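Local atomic coordinates of AxyAgu115A (Amphibacillus xylanus NBRC 15112, PDB entry 6NPS), a protein that acts as a family GH115 alpha-glucuronidase, probably hydrolysing glucuronic acid side groups from arabinoglucuronoxylan, a hemicellulose. Residues I274-R277 with E278-K282; R325-I328 with Q329-K333. The protein carries 3 engineered substitutions. All blocks are in the same frame, centred on the assembly; numbering follows the deposited sequence.

Interaction 1: I274-R277 with E278-K282; sequences ITNR and EGITK
Asn276 is the N-cap of helix 277-291, its side chain capping the N-H of Gly279 where the chain leaves a loop and begins to coil. With CG of Asn276 anti to its own N (chi1 175°), the flat amide is carried over the first turn and splits its work between two ends. OD1 faces the helix start and accepts a weak, bent bond from Gly279 N at 3.2 Å. Gly279 suits the place because its CA lies against the same oxygen, where a side chain would collide with it. ND2 is held by the carbonyls of Tyr267 and Ala270 and also lies against Ile280, whose side chain crosses that of Asn276 at about a right angle, with CG1 3.6 Å from ND2. Were the amide cut back to an alanine here, Gly279 N would probably lose its capping partner, and the carbonyls of Tyr267 and Ala270 the donor they share. The backbone takes over directly: Ile280 N reaches Asn276 O at 3.1 Å in the first turn of the helix. Glu278 joins the cap through water, one molecule donating both to its OE1 and to Asn276 OD1, at 2.7 Å from the latter. A carboxylate at this end is likely to be favoured by the helix dipole. Arg277 stretches away to a salt bridge with Asp326, but its carbonyl stays in the turn and takes two bonds from Thr281. The amide N arrives in the carbonyl plane, whereas the hydroxyl OG1, 2.9 Å from Arg277 O, donates from above that plane.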
loop_
_atom_site.group_PDB
_atom_site.type_symbol
_atom_site.label_atom_id
_atom_site.label_comp_id
_atom_site.label_asym_id
_atom_site.label_seq_id
_atom_site.Cartn_x
_atom_site.Cartn_y
_atom_site.Cartn_z
ATOM N N ILE A 274 40.758 -27.468 -13.187
ATOM C CA ILE A 274 41.969 -26.728 -13.532
ATOM C C ILE A 274 43.020 -26.875 -12.437
ATOM O O ILE A 274 44.167 -27.260 -12.703
ATOM C CB ILE A 274 41.632 -25.247 -13.790
ATOM C CG1 ILE A 274 40.640 -25.115 -14.954
ATOM C CG2 ILE A 274 42.894 -24.419 -14.050
ATOM C CD1 ILE A 274 39.634 -23.990 -14.763
ATOM N N THR A 275 42.658 -26.548 -11.190
ATOM C CA THR A 275 43.654 -26.535 -10.119
ATOM C C THR A 275 43.809 -27.885 -9.428
ATOM O O THR A 275 44.837 -28.123 -8.791
ATOM C CB THR A 275 43.309 -25.459 -9.070
ATOM O OG1 THR A 275 42.092 -25.817 -8.404
ATOM C CG2 THR A 275 43.132 -24.080 -9.724
ATOM N N ASN A 276 42.818 -28.769 -9.532
ATOM C CA ASN A 276 42.874 -30.095 -8.921
ATOM C C ASN A 276 42.564 -31.144 -9.998
ATOM O O ASN A 276 41.662 -31.970 -9.872
ATOM C CB ASN A 276 41.916 -30.154 -7.715
ATOM C CG ASN A 276 41.828 -31.537 -7.081
ATOM O OD1 ASN A 276 42.802 -32.292 -7.065
ATOM N ND2 ASN A 276 40.644 -31.884 -6.572
ATOM N N ARG A 277 43.332 -31.105 -11.088
ATOM C CA ARG A 277 43.042 -31.998 -12.206
ATOM C C ARG A 277 43.149 -33.460 -11.793
ATOM O O ARG A 277 42.215 -34.238 -11.990
ATOM C CB ARG A 277 43.980 -31.719 -13.376
ATOM C CG ARG A 277 43.802 -32.708 -14.506
ATOM C CD ARG A 277 44.368 -32.147 -15.769
ATOM N NE ARG A 277 43.923 -32.903 -16.923
ATOM C CZ ARG A 277 43.584 -32.342 -18.074
ATOM N NH1 ARG A 277 43.643 -31.020 -18.198
ATOM N NH2 ARG A 277 43.181 -33.099 -19.089
ATOM N N GLU A 278 44.273 -33.847 -11.189
ATOM C CA GLU A 278 44.519 -35.264 -10.901
ATOM C C GLU A 278 43.578 -35.801 -9.821
ATOM O O GLU A 278 43.135 -36.954 -9.894
ATOM C CB GLU A 278 45.978 -35.465 -10.487
ATOM C CG GLU A 278 46.957 -34.702 -11.351
ATOM C CD GLU A 278 47.502 -33.445 -10.667
ATOM O OE1 GLU A 278 46.731 -32.464 -10.518
ATOM O OE2 GLU A 278 48.702 -33.448 -10.270
ATOM N N GLY A 279 43.284 -34.994 -8.802
ATOM C CA GLY A 279 42.335 -35.420 -7.787
ATOM C C GLY A 279 40.956 -35.697 -8.358
ATOM O O GLY A 279 40.339 -36.733 -8.061
ATOM N N ILE A 280 40.450 -34.777 -9.191
ATOM C CA ILE A 280 39.117 -34.954 -9.770
ATOM C C ILE A 280 39.099 -36.138 -10.727
ATOM O O ILE A 280 38.122 -36.882 -10.787
ATOM C CB ILE A 280 38.637 -33.668 -10.470
ATOM C CG1 ILE A 280 38.564 -32.518 -9.477
ATOM C CG2 ILE A 280 37.228 -33.891 -11.052
ATOM C CD1 ILE A 280 37.557 -32.796 -8.342
ATOM N N THR A 281 40.197 -36.363 -11.451
ATOM C CA THR A 281 40.278 -37.491 -12.378
ATOM C C THR A 281 40.244 -38.828 -11.646
ATOM O O THR A 281 39.550 -39.756 -12.075
ATOM C CB THR A 281 41.562 -37.374 -13.198
ATOM O OG1 THR A 281 41.468 -36.220 -14.036
ATOM C CG2 THR A 281 41.787 -38.610 -14.040
ATOM N N LYS A 282 41.021 -38.959 -10.560
ATOM C CA LYS A 282 40.999 -40.194 -9.782
ATOM C C LYS A 282 39.670 -40.355 -9.061
ATOM O O LYS A 282 39.192 -41.481 -8.875
ATOM C CB LYS A 282 42.195 -40.225 -8.785
ATOM C CG LYS A 282 42.323 -41.553 -8.019
ATOM C CD LYS A 282 43.205 -42.583 -8.746
ATOM C CE LYS A 282 43.641 -43.721 -7.819
ATOM N NZ LYS A 282 45.122 -43.778 -7.628
HETATM O O HOH W 1 45.833 -29.523 -12.025
HETATM O O HOH W 2 45.377 -32.456 -7.768
#

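Interaction 2: R325-I328 with Q329-K333; sequences RDVI and QTQNK
Thr330 grips the carbonyl of Asp326 twice, one turn back along helix 317-338. Its backbone N donates to Asp326 O at 3.1 Å, and its hydroxyl OG1 donates to that same oxygen at 3.0 Å from the opposite face of the carbonyl plane. Threonine suits the site because OG1, beside its own N at chi1 -57°, can turn back onto the helix and satisfy its proton there. The regular helical bonds continue with Gln331 N to Val327 O at 2.8 Å and Asn332 N to Ile328 O at 3.0 Å. Around this backbone the side chains pack in pairs. Val327 CG1 meets the amide of Gln331, touching CD and NE2 at 3.4 Å each. That amide lies among hydrocarbon yet keeps its polar partners, with NE2 bonded to Gly301 O. Ile328 and Asn332 run side by side in the same direction, CG2 4.1 Å from ND2, while the amide of Asn332 is tied to Glu374 and Arg348. On the exposed side Gln329 lays CB 3.5 Å from Arg325 O, a place where a long polar chain can face solvent. Further out, Val327 and Thr330 meet helix 277-291, Ile328 rests on Ile300 of strand 298-300, and Gln331 lies between the two, touching both Trp284 of that helix and Ile300.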
loop_
_atom_site.group_PDB
_atom_site.type_symbol
_atom_site.label_atom_id
_atom_site.label_comp_id
_atom_site.label_asym_id
_atom_site.label_seq_id
_atom_site.Cartn_x
_atom_site.Cartn_y
_atom_site.Cartn_z
ATOM N N ARG A 325 35.286 -29.106 -22.971
ATOM C CA ARG A 325 35.935 -29.954 -23.962
ATOM C C ARG A 325 37.009 -30.820 -23.321
ATOM O O ARG A 325 37.220 -31.970 -23.735
ATOM C CB ARG A 325 36.526 -29.095 -25.076
ATOM C CG ARG A 325 36.573 -29.793 -26.435
ATOM C CD ARG A 325 37.124 -28.877 -27.519
ATOM N NE ARG A 325 36.278 -27.703 -27.753
ATOM C CZ ARG A 325 35.268 -27.659 -28.620
ATOM N NH1 ARG A 325 34.953 -28.731 -29.343
ATOM N NH2 ARG A 325 34.572 -26.538 -28.768
ATOM N N ASP A 326 37.712 -30.263 -22.321
ATOM C CA ASP A 326 38.815 -30.972 -21.686
ATOM C C ASP A 326 38.278 -32.045 -20.763
ATOM O O ASP A 326 38.733 -33.195 -20.781
ATOM C CB ASP A 326 39.719 -29.985 -20.920
ATOM C CG ASP A 326 41.149 -30.523 -20.727
ATOM O OD1 ASP A 326 42.014 -29.802 -20.167
ATOM O OD2 ASP A 326 41.413 -31.674 -21.140
ATOM N N VAL A 327 37.326 -31.680 -19.918
ATOM C CA VAL A 327 36.699 -32.650 -19.034
ATOM C C VAL A 327 36.194 -33.858 -19.826
ATOM O O VAL A 327 36.597 -35.004 -19.574
ATOM C CB VAL A 327 35.579 -31.965 -18.236
ATOM C CG1 VAL A 327 34.731 -32.975 -17.529
ATOM C CG2 VAL A 327 36.179 -30.936 -17.250
ATOM N N ILE A 328 35.353 -33.607 -20.841
ATOM C CA ILE A 328 34.700 -34.696 -21.576
ATOM C C ILE A 328 35.726 -35.630 -22.204
ATOM O O ILE A 328 35.596 -36.864 -22.149
ATOM C CB ILE A 328 33.722 -34.128 -22.632
ATOM C CG1 ILE A 328 32.474 -33.597 -21.940
ATOM C CG2 ILE A 328 33.374 -35.215 -23.622
ATOM C CD1 ILE A 328 31.525 -32.672 -22.780
ATOM N N GLN A 329 36.773 -35.072 -22.811
ATOM C CA GLN A 329 37.812 -35.930 -23.365
ATOM C C GLN A 329 38.400 -36.850 -22.298
ATOM O O GLN A 329 38.687 -38.027 -22.569
ATOM C CB GLN A 329 38.907 -35.075 -23.997
ATOM C CG GLN A 329 38.750 -34.859 -25.486
ATOM C CD GLN A 329 40.080 -34.811 -26.193
ATOM O OE1 GLN A 329 40.236 -35.338 -27.297
ATOM N NE2 GLN A 329 41.058 -34.180 -25.555
ATOM N N THR A 330 38.591 -36.327 -21.081
ATOM C CA THR A 330 39.128 -37.127 -19.977
ATOM C C THR A 330 38.139 -38.209 -19.549
ATOM O O THR A 330 38.511 -39.376 -19.366
ATOM C CB THR A 330 39.461 -36.219 -18.778
ATOM O OG1 THR A 330 40.378 -35.185 -19.167
ATOM C CG2 THR A 330 40.073 -37.029 -17.648
ATOM N N GLN A 331 36.872 -37.825 -19.362
ATOM C CA GLN A 331 35.867 -38.768 -18.892
ATOM C C GLN A 331 35.713 -39.937 -19.859
ATOM O O GLN A 331 35.707 -41.103 -19.437
ATOM C CB GLN A 331 34.551 -38.031 -18.664
ATOM C CG GLN A 331 34.550 -37.126 -17.428
ATOM C CD GLN A 331 33.424 -36.133 -17.453
ATOM O OE1 GLN A 331 32.904 -35.815 -18.517
ATOM N NE2 GLN A 331 33.043 -35.614 -16.289
ATOM N N ASN A 332 35.676 -39.660 -21.170
ATOM C CA ASN A 332 35.563 -40.750 -22.136
ATOM C C ASN A 332 36.721 -41.721 -22.030
ATOM O O ASN A 332 36.542 -42.937 -22.203
ATOM C CB ASN A 332 35.479 -40.196 -23.548
ATOM C CG ASN A 332 34.059 -39.788 -23.911
ATOM O OD1 ASN A 332 33.091 -40.160 -23.227
ATOM N ND2 ASN A 332 33.932 -39.002 -24.971
ATOM N N LYS A 333 37.923 -41.190 -21.782
ATOM C CA LYS A 333 39.130 -42.019 -21.641
ATOM C C LYS A 333 39.004 -42.945 -20.435
ATOM O O LYS A 333 39.312 -44.135 -20.517
ATOM C CB LYS A 333 40.374 -41.140 -21.507
ATOM C CG LYS A 333 41.617 -41.719 -22.161
ATOM C CD LYS A 333 42.871 -41.358 -21.382
ATOM C CE LYS A 333 43.966 -42.393 -21.588
ATOM N NZ LYS A 333 45.068 -42.239 -20.600
#

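From the N terminus, interaction 1 comes first, turning the loop after helix 256-260 into helix 277-291. The chain then passes through strand 298-300, the fourth in chain order of the eight parallel strands of the probable TIM barrel, and enters helix 317-338, where interaction 2 lies. Each closes only a local turn, and they follow in series without nesting or crossing. Their centres are about 12 Å apart, joined directly by the salt bridge from Arg277 NH1 to Asp326 OD1 at 2.8 Å. Beside it Thr281 OG1 packs 4.0 Å from Thr330 CG2. The start of one helix is thereby tied to the middle of the other.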